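PDB 5CVI: SloR, which probably acts as a homodimeric, metal-dependent transcription regulator of the DtxR family that binds DNA in response to manganese. Local coordinates for residues 171-185 / 191-203. Residues are numbered along the deposited sequence; the frame is centred on the assembly and turned at random.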
loop_
_atom_site.group_PDB
_atom_site.type_symbol
_atom_site.label_atom_id
_atom_site.label_comp_id
_atom_site.label_asym_id
_atom_site.label_seq_id
_atom_site.Cartn_x
_atom_site.Cartn_y
_atom_site.Cartn_z
ATOM N N HIS B 171 -30.357 7.076 8.616
ATOM C CA HIS B 171 -31.143 6.691 9.783
ATOM C C HIS B 171 -30.411 6.950 11.099
ATOM O O HIS B 171 -30.947 6.688 12.175
ATOM C CB HIS B 171 -31.587 5.229 9.682
ATOM C CG HIS B 171 -32.630 4.990 8.637
ATOM N ND1 HIS B 171 -32.509 4.017 7.668
ATOM C CD2 HIS B 171 -33.814 5.607 8.406
ATOM C CE1 HIS B 171 -33.574 4.044 6.886
ATOM N NE2 HIS B 171 -34.381 4.999 7.313
ATOM N N HIS B 172 -29.193 7.474 11.002
ATOM C CA HIS B 172 -28.410 7.848 12.176
ATOM C C HIS B 172 -28.095 6.664 13.088
ATOM O O HIS B 172 -28.229 6.760 14.311
ATOM C CB HIS B 172 -29.110 8.958 12.969
ATOM C CG HIS B 172 -29.149 10.277 12.259
ATOM N ND1 HIS B 172 -29.995 10.529 11.201
ATOM C CD2 HIS B 172 -28.435 11.412 12.449
ATOM C CE1 HIS B 172 -29.808 11.767 10.775
ATOM N NE2 HIS B 172 -28.866 12.323 11.514
ATOM N N LEU B 173 -27.672 5.555 12.486
ATOM C CA LEU B 173 -27.239 4.388 13.244
ATOM C C LEU B 173 -25.719 4.324 13.330
ATOM O O LEU B 173 -25.029 4.453 12.319
ATOM C CB LEU B 173 -27.777 3.100 12.616
ATOM C CG LEU B 173 -29.269 2.804 12.790
ATOM C CD1 LEU B 173 -29.648 2.815 14.263
ATOM C CD2 LEU B 173 -30.104 3.799 12.014
ATOM N N LYS B 174 -25.208 4.127 14.541
ATOM C CA LYS B 174 -23.776 3.974 14.770
ATOM C C LYS B 174 -23.512 2.731 15.609
ATOM O O LYS B 174 -24.353 2.324 16.408
ATOM C CB LYS B 174 -23.207 5.197 15.496
ATOM C CG LYS B 174 -23.039 6.440 14.638
ATOM C CD LYS B 174 -22.561 7.617 15.483
ATOM C CE LYS B 174 -22.202 8.821 14.624
ATOM N NZ LYS B 174 -21.046 8.542 13.727
ATOM N N ILE B 175 -22.338 2.135 15.429
ATOM C CA ILE B 175 -21.903 1.030 16.273
ATOM C C ILE B 175 -21.849 1.486 17.731
ATOM O O ILE B 175 -21.234 2.501 18.048
ATOM C CB ILE B 175 -20.510 0.519 15.851
ATOM C CG1 ILE B 175 -20.534 0.017 14.404
ATOM C CG2 ILE B 175 -20.026 -0.569 16.798
ATOM C CD1 ILE B 175 -21.504 -1.111 14.162
ATOM N N GLY B 176 -22.504 0.739 18.614
ATOM C CA GLY B 176 -22.530 1.077 20.025
ATOM C C GLY B 176 -23.839 1.716 20.447
ATOM O O GLY B 176 -24.053 1.991 21.631
ATOM N N ASP B 177 -24.717 1.953 19.477
ATOM C CA ASP B 177 -26.016 2.551 19.757
ATOM C C ASP B 177 -26.948 1.577 20.467
ATOM O O ASP B 177 -26.978 0.386 20.152
ATOM C CB ASP B 177 -26.673 3.043 18.466
ATOM C CG ASP B 177 -26.263 4.458 18.105
ATOM O OD1 ASP B 177 -25.802 5.191 19.007
ATOM O OD2 ASP B 177 -26.410 4.838 16.924
ATOM N N GLU B 178 -27.698 2.095 21.435
ATOM C CA GLU B 178 -28.739 1.321 22.098
ATOM C C GLU B 178 -30.045 1.442 21.317
ATOM O O GLU B 178 -30.583 2.537 21.151
ATOM C CB GLU B 178 -28.943 1.803 23.538
ATOM C CG GLU B 178 -27.783 1.507 24.477
ATOM C CD GLU B 178 -28.028 1.995 25.896
ATOM O OE1 GLU B 178 -29.044 2.686 26.125
ATOM O OE2 GLU B 178 -27.203 1.684 26.784
ATOM N N LEU B 179 -30.547 0.318 20.824
ATOM C CA LEU B 179 -31.839 0.301 20.152
ATOM C C LEU B 179 -32.764 -0.731 20.790
ATOM O O LEU B 179 -32.380 -1.883 20.991
ATOM C CB LEU B 179 -31.666 0.041 18.655
ATOM C CG LEU B 179 -30.554 -0.933 18.271
ATOM C CD1 LEU B 179 -31.016 -2.377 18.413
ATOM C CD2 LEU B 179 -30.058 -0.651 16.864
ATOM N N ARG B 180 -33.978 -0.304 21.123
ATOM C CA ARG B 180 -34.947 -1.173 21.777
ATOM C C ARG B 180 -35.836 -1.857 20.741
ATOM O O ARG B 180 -36.560 -1.195 19.994
ATOM C CB ARG B 180 -35.792 -0.371 22.777
ATOM C CG ARG B 180 -36.824 -1.186 23.549
ATOM C CD ARG B 180 -37.586 -0.328 24.559
ATOM N NE ARG B 180 -36.764 0.071 25.701
ATOM C CZ ARG B 180 -36.035 1.182 25.753
ATOM N NH1 ARG B 180 -36.016 2.018 24.722
ATOM N NH2 ARG B 180 -35.322 1.460 26.837
ATOM N N LEU B 181 -35.769 -3.185 20.693
ATOM C CA LEU B 181 -36.612 -3.963 19.792
ATOM C C LEU B 181 -38.009 -4.115 20.380
ATOM O O LEU B 181 -38.193 -4.779 21.403
ATOM C CB LEU B 181 -36.000 -5.341 19.536
ATOM C CG LEU B 181 -36.842 -6.284 18.673
ATOM C CD1 LEU B 181 -37.143 -5.644 17.326
ATOM C CD2 LEU B 181 -36.141 -7.623 18.487
ATOM N N LEU B 182 -38.990 -3.500 19.728
ATOM C CA LEU B 182 -40.359 -3.504 20.226
ATOM C C LEU B 182 -41.117 -4.763 19.816
ATOM O O LEU B 182 -41.794 -5.387 20.632
ATOM C CB LEU B 182 -41.105 -2.267 19.728
ATOM C CG LEU B 182 -40.516 -0.919 20.135
ATOM C CD1 LEU B 182 -41.348 0.218 19.564
ATOM C CD2 LEU B 182 -40.432 -0.814 21.650
ATOM N N GLU B 183 -40.998 -5.128 18.545
ATOM C CA GLU B 183 -41.735 -6.257 17.997
ATOM C C GLU B 183 -41.231 -6.587 16.601
ATOM O O GLU B 183 -40.525 -5.790 15.982
ATOM C CB GLU B 183 -43.223 -5.916 17.913
ATOM C CG GLU B 183 -43.522 -4.783 16.943
ATOM C CD GLU B 183 -45.000 -4.455 16.849
ATOM O OE1 GLU B 183 -45.829 -5.308 17.228
ATOM O OE2 GLU B 183 -45.329 -3.337 16.396
ATOM N N TYR B 184 -41.596 -7.764 16.108
ATOM C CA TYR B 184 -41.373 -8.096 14.709
ATOM C C TYR B 184 -42.689 -8.031 13.944
ATOM O O TYR B 184 -43.548 -8.891 14.107
ATOM C CB TYR B 184 -40.736 -9.478 14.565
ATOM C CG TYR B 184 -40.761 -9.999 13.145
ATOM C CD1 TYR B 184 -39.905 -9.483 12.181
ATOM C CD2 TYR B 184 -41.648 -10.998 12.766
ATOM C CE1 TYR B 184 -39.929 -9.951 10.880
ATOM C CE2 TYR B 184 -41.678 -11.473 11.469
ATOM C CZ TYR B 184 -40.817 -10.946 10.531
ATOM O OH TYR B 184 -40.846 -11.415 9.239
ATOM N N ASP B 185 -42.846 -6.997 13.123
ATOM C CA ASP B 185 -44.034 -6.851 12.290
ATOM C C ASP B 185 -44.025 -7.918 11.202
ATOM O O ASP B 185 -43.318 -7.792 10.203
ATOM C CB ASP B 185 -44.079 -5.453 11.664
ATOM C CG ASP B 185 -45.434 -5.130 11.041
ATOM O OD1 ASP B 185 -46.175 -6.069 10.672
ATOM O OD2 ASP B 185 -45.758 -3.929 10.915
ATOM N N TYR B 191 -38.436 -5.650 11.516
ATOM C CA TYR B 191 -38.292 -5.553 12.962
ATOM C C TYR B 191 -38.460 -4.098 13.391
ATOM O O TYR B 191 -37.706 -3.228 12.963
ATOM C CB TYR B 191 -36.930 -6.102 13.408
ATOM C CG TYR B 191 -36.724 -7.573 13.106
ATOM C CD1 TYR B 191 -36.404 -8.000 11.822
ATOM C CD2 TYR B 191 -36.845 -8.533 14.102
ATOM C CE1 TYR B 191 -36.217 -9.343 11.539
ATOM C CE2 TYR B 191 -36.656 -9.882 13.827
ATOM C CZ TYR B 191 -36.343 -10.278 12.544
ATOM O OH TYR B 191 -36.156 -11.611 12.261
ATOM N N THR B 192 -39.460 -3.834 14.226
ATOM C CA THR B 192 -39.718 -2.473 14.688
ATOM C C THR B 192 -38.917 -2.154 15.947
ATOM O O THR B 192 -39.139 -2.742 17.007
ATOM C CB THR B 192 -41.221 -2.223 14.937
ATOM O OG1 THR B 192 -41.935 -2.334 13.700
ATOM C CG2 THR B 192 -41.441 -0.832 15.510
ATOM N N ILE B 193 -37.977 -1.222 15.817
ATOM C CA ILE B 193 -37.097 -0.863 16.922
ATOM C C ILE B 193 -37.263 0.601 17.303
ATOM O O ILE B 193 -37.778 1.402 16.525
ATOM C CB ILE B 193 -35.622 -1.127 16.571
ATOM C CG1 ILE B 193 -35.103 -0.058 15.607
ATOM C CG2 ILE B 193 -35.459 -2.518 15.977
ATOM C CD1 ILE B 193 -33.616 -0.141 15.349
ATOM N N GLU B 194 -36.820 0.943 18.508
ATOM C CA GLU B 194 -36.922 2.305 19.012
ATOM C C GLU B 194 -35.547 2.843 19.398
ATOM O O GLU B 194 -34.814 2.218 20.165
ATOM C CB GLU B 194 -37.879 2.357 20.207
ATOM C CG GLU B 194 -38.019 3.728 20.861
ATOM C CD GLU B 194 -36.916 4.021 21.863
ATOM O OE1 GLU B 194 -36.419 3.069 22.501
ATOM O OE2 GLU B 194 -36.544 5.204 22.006
ATOM N N LYS B 195 -35.206 4.008 18.855
ATOM C CA LYS B 195 -33.943 4.672 19.157
ATOM C C LYS B 195 -34.182 6.153 19.417
ATOM O O LYS B 195 -34.715 6.857 18.559
ATOM C CB LYS B 195 -32.957 4.508 17.998
ATOM C CG LYS B 195 -31.768 5.449 18.069
ATOM C CD LYS B 195 -31.006 5.501 16.760
ATOM C CE LYS B 195 -30.034 6.670 16.736
ATOM N NZ LYS B 195 -29.096 6.643 17.894
ATOM N N ASP B 196 -33.792 6.615 20.602
ATOM C CA ASP B 196 -33.932 8.021 20.972
ATOM C C ASP B 196 -35.374 8.509 20.902
ATOM O O ASP B 196 -35.632 9.666 20.579
ATOM C CB ASP B 196 -33.037 8.900 20.095
ATOM C CG ASP B 196 -31.569 8.565 20.245
ATOM O OD1 ASP B 196 -31.161 8.180 21.361
ATOM O OD2 ASP B 196 -30.827 8.680 19.246
ATOM N N GLY B 197 -36.310 7.618 21.204
ATOM C CA GLY B 197 -37.716 7.971 21.221
ATOM C C GLY B 197 -38.313 8.064 19.832
ATOM O O GLY B 197 -39.319 8.737 19.622
ATOM N N GLU B 198 -37.691 7.379 18.878
ATOM C CA GLU B 198 -38.171 7.382 17.503
ATOM C C GLU B 198 -38.204 5.968 16.935
ATOM O O GLU B 198 -37.199 5.258 16.949
ATOM C CB GLU B 198 -37.288 8.274 16.634
ATOM C CG GLU B 198 -37.799 8.460 15.219
ATOM C CD GLU B 198 -36.949 9.428 14.421
ATOM O OE1 GLU B 198 -37.458 10.515 14.074
ATOM O OE2 GLU B 198 -35.775 9.103 14.142
ATOM N N GLN B 199 -39.368 5.561 16.441
ATOM C CA GLN B 199 -39.531 4.220 15.893
ATOM C C GLN B 199 -38.999 4.105 14.468
ATOM O O GLN B 199 -39.175 5.010 13.650
ATOM C CB GLN B 199 -40.999 3.796 15.930
ATOM C CG GLN B 199 -41.533 3.533 17.322
ATOM C CD GLN B 199 -42.813 2.726 17.311
ATOM O OE1 GLN B 199 -43.255 2.256 16.262
ATOM N NE2 GLN B 199 -43.416 2.559 18.481
ATOM N N LEU B 200 -38.345 2.986 14.183
ATOM C CA LEU B 200 -37.902 2.674 12.830
ATOM C C LEU B 200 -38.189 1.211 12.529
ATOM O O LEU B 200 -37.920 0.334 13.352
ATOM C CB LEU B 200 -36.406 2.948 12.665
ATOM C CG LEU B 200 -35.761 2.411 11.381
ATOM C CD1 LEU B 200 -36.224 3.186 10.149
ATOM C CD2 LEU B 200 -34.240 2.425 11.484
ATOM N N GLN B 201 -38.745 0.952 11.352
ATOM C CA GLN B 201 -38.944 -0.417 10.904
ATOM C C GLN B 201 -37.749 -0.857 10.065
ATOM O O GLN B 201 -37.397 -0.217 9.073
ATOM C CB GLN B 201 -40.255 -0.559 10.122
ATOM C CG GLN B 201 -41.502 -0.441 10.989
ATOM C CD GLN B 201 -42.780 -0.763 10.239
ATOM O OE1 GLN B 201 -43.104 -0.125 9.234
ATOM N NE2 GLN B 201 -43.513 -1.765 10.720
ATOM N N VAL B 202 -37.115 -1.945 10.487
ATOM C CA VAL B 202 -35.961 -2.488 9.787
ATOM C C VAL B 202 -36.367 -3.757 9.046
ATOM O O VAL B 202 -36.604 -4.792 9.668
ATOM C CB VAL B 202 -34.819 -2.822 10.770
ATOM C CG1 VAL B 202 -33.579 -3.277 10.016
ATOM C CG2 VAL B 202 -34.501 -1.620 11.645
ATOM N N THR B 203 -36.456 -3.673 7.721
ATOM C CA THR B 203 -36.794 -4.835 6.903
ATOM C C THR B 203 -35.823 -5.968 7.189
ATOM O O THR B 203 -34.632 -5.732 7.389
ATOM C CB THR B 203 -36.739 -4.516 5.402
ATOM O OG1 THR B 203 -35.384 -4.247 5.017
ATOM C CG2 THR B 203 -37.618 -3.314 5.078
#
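Tyr184 and Tyr191 meet as a non-hydrogen-bonded pair next to the connecting loop of an antiparallel hairpin, the edge of Tyr184 turned to the face of Tyr191 with the planes 50° apart. Tyr184 CD1 stands over the centre of the Tyr191 ring, 3.7 Å from its CE2. Tyrosine suits position 191: its face receives Tyr184, Leu181 CD1 lies at its edge, 4.0 Å from Tyr191 CB, and its OH bonds to Gly146 N.

Strand 178-185 takes in an extra residue, a classic beta bulge: Leu182 and Glu183 both face Thr192, whose O accepts a 2.8 Å bond from Leu182 N and a weak one from Glu183 N.

Lys195 can be followed outward from CB. CG, anti to the backbone N (chi1 165°), lies 4.4 Å from Glu178 O; the chain then runs nearly straight, CD 3.9 Å from Leu173 CD1. CE passes the carbonyl O of His172, and a bend at the last torsion (55°) carries NZ between two carboxylates: Asp196 OD2 at 3.0 Å and, weakly, Asp177 OD2 at 3.4 Å. Long and apolar until its charged tip, lysine fits this path; Asp177 OD2 also accepts Lys174 N, bracing the type II turn. Glu194 similarly links strand and turn: OE1 pairs with Arg180 NH1 alongside it in a salt bridge, modelled too short and bent to trust in detail, while OE2 takes Gly197 N in the type I' turn.

Leu200 CD1 sits over one face of the His171 imidazole, offset toward its rim, a CH-pi contact. The hairpin belongs to the five-stranded sheet of the FeoA (SH3-like) domain: strand 178-185 lies between strands 151-158 and 190-195, strand 198-203 follows at the margin, and helix 162-170 packs against Leu173 and Leu200.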